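Long-range contact in SusD homolog (PDB 4F53), which probably binds glycans, such as mucin O-glycans, as a SusD-like outer-membrane lipoprotein of Bacteroides ovatus: residues Phe173-Phe178 and Gly188-Trp193. Sequence-based numbering, arbitrary orientation. Where two conformers were deposited one is given.
Sequences FGNQSF and GNTSAW
Three residues account for most of the 398 Å² buried here: F178, T190 and G188. Segment 173-178 leaves helix 152-173 through G174 (phi 44°), makes a type II' turn from F173 to Q176, closed by Q176 N to F173 O at 2.9 Å, and then runs extended to F178. Segment 188-193 enters helix 190-207 with N189 as N-cap, and S191 OG donates to N189 OD1 (2.8 Å). CA-CA distances set the register: 4.5 Å for F178-G188, 5.8 Å for G174-S191. F178 N bonds to G188 O at 2.9 Å and 159°. With chi1 p, the F178 ring lies under G188, whose CA stands 3.5 Å from the ring centroid and 5° off its normal, a CH-pi contact over the face. At G188 (phi 80°) a CB would fall 2.0 Å from F178 O, so a side chain would clash. T190, chi1 m, donates from OG1 to Q176 O (2.9 Å) and sets CG2 3.7 Å from F173 CB. F178 CZ approaches W193 NE1 to 3.6 Å; that nitrogen is hydrogen-bonded to D183, while L115 of helix 110-131 touches both aromatic side chains. A water sits 3.0 Å from both Q176 O and N189 OD1, with more acceptors in reach than it has protons, and accepts from S191 N (3.3 Å). The contact thus closes a helix-loop-helix connection of the TPR-like SusD fold: backbone carbonyls receive the direct cross-segment hydrogen bonds, and the missing side chain of G188 lets its CA come within 3.3 Å of F178 O, while the same CA packs over the F178 ring.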
# COMPACT_ATOMS: atom_id res chain seq x y z
N PHE A 173 -27.77 6.34 -8.57
CA PHE A 173 -27.68 5.62 -9.85
C PHE A 173 -28.02 4.14 -9.63
O PHE A 173 -28.41 3.46 -10.57
CB PHE A 173 -26.33 5.81 -10.55
CG PHE A 173 -26.25 7.18 -11.16
CD1 PHE A 173 -26.83 7.45 -12.39
CD2 PHE A 173 -25.67 8.23 -10.46
CE1 PHE A 173 -26.81 8.74 -12.92
CE2 PHE A 173 -25.66 9.52 -10.99
CZ PHE A 173 -26.23 9.77 -12.22
N GLY A 174 -27.94 3.68 -8.38
CA GLY A 174 -28.31 2.34 -7.95
C GLY A 174 -27.84 1.20 -8.82
O GLY A 174 -26.64 0.91 -8.87
N ASN A 175 -28.79 0.56 -9.51
CA ASN A 175 -28.49 -0.60 -10.34
C ASN A 175 -28.28 -0.24 -11.82
O ASN A 175 -28.07 -1.14 -12.64
CB ASN A 175 -29.52 -1.72 -10.14
CG ASN A 175 -29.25 -2.48 -8.85
OD1 ASN A 175 -28.12 -2.95 -8.58
ND2 ASN A 175 -30.27 -2.58 -8.01
N GLN A 176 -28.21 1.07 -12.13
CA GLN A 176 -27.88 1.55 -13.48
C GLN A 176 -26.38 1.34 -13.72
O GLN A 176 -25.58 1.36 -12.78
CB GLN A 176 -28.27 3.03 -13.69
CG GLN A 176 -29.77 3.33 -13.57
CD GLN A 176 -30.13 4.78 -13.83
OE1 GLN A 176 -29.47 5.72 -13.36
NE2 GLN A 176 -31.23 5.00 -14.54
N SER A 177 -26.03 1.10 -14.98
CA SER A 177 -24.65 0.87 -15.39
C SER A 177 -24.20 1.93 -16.38
O SER A 177 -25.01 2.46 -17.11
CB SER A 177 -24.51 -0.52 -16.01
OG SER A 177 -23.19 -0.78 -16.47
N PHE A 178 -22.90 2.23 -16.39
CA PHE A 178 -22.30 3.16 -17.35
C PHE A 178 -21.45 2.32 -18.31
O PHE A 178 -21.37 1.10 -18.14
CB PHE A 178 -21.52 4.30 -16.68
CG PHE A 178 -20.36 3.90 -15.80
CD1 PHE A 178 -20.57 3.61 -14.46
CD2 PHE A 178 -19.06 3.92 -16.29
CE1 PHE A 178 -19.48 3.28 -13.63
CE2 PHE A 178 -17.98 3.61 -15.46
CZ PHE A 178 -18.20 3.28 -14.14
N GLY A 188 -18.34 -0.73 -15.56
CA GLY A 188 -19.51 0.15 -15.54
C GLY A 188 -20.56 -0.18 -14.50
O GLY A 188 -21.62 0.44 -14.52
N ASN A 189 -20.30 -1.15 -13.58
CA ASN A 189 -21.24 -1.50 -12.53
C ASN A 189 -21.16 -0.46 -11.39
O ASN A 189 -20.31 -0.58 -10.51
CB ASN A 189 -20.99 -2.93 -12.04
CG ASN A 189 -21.95 -3.46 -10.99
OD1 ASN A 189 -22.95 -2.84 -10.65
ND2 ASN A 189 -21.65 -4.63 -10.46
N THR A 190 -22.07 0.54 -11.41
CA THR A 190 -22.14 1.65 -10.44
C THR A 190 -22.28 1.16 -8.98
O THR A 190 -21.69 1.77 -8.09
CB THR A 190 -23.28 2.62 -10.81
OG1 THR A 190 -23.17 2.93 -12.20
CG2 THR A 190 -23.22 3.92 -10.03
N SER A 191 -23.06 0.09 -8.75
CA SER A 191 -23.29 -0.45 -7.39
C SER A 191 -21.99 -1.02 -6.79
O SER A 191 -21.80 -0.97 -5.58
CB SER A 191 -24.39 -1.50 -7.41
OG SER A 191 -23.98 -2.69 -8.07
N ALA A 192 -21.09 -1.54 -7.64
CA ALA A 192 -19.77 -2.03 -7.22
C ALA A 192 -18.88 -0.84 -6.77
O ALA A 192 -18.13 -0.97 -5.81
CB ALA A 192 -19.12 -2.80 -8.35
N TRP A 193 -19.03 0.34 -7.42
CA TRP A 193 -18.33 1.58 -7.10
C TRP A 193 -18.85 2.19 -5.81
O TRP A 193 -18.08 2.83 -5.09
CB TRP A 193 -18.44 2.59 -8.28
CG TRP A 193 -17.45 2.29 -9.36
CD1 TRP A 193 -17.72 1.90 -10.63
CD2 TRP A 193 -16.01 2.29 -9.24
NE1 TRP A 193 -16.55 1.67 -11.33
CE2 TRP A 193 -15.49 1.86 -10.48
CE3 TRP A 193 -15.11 2.53 -8.17
CZ2 TRP A 193 -14.12 1.72 -10.70
CZ3 TRP A 193 -13.75 2.38 -8.40
CH2 TRP A 193 -13.27 2.01 -9.65
O HOH W 1 -25.24 -0.98 -10.92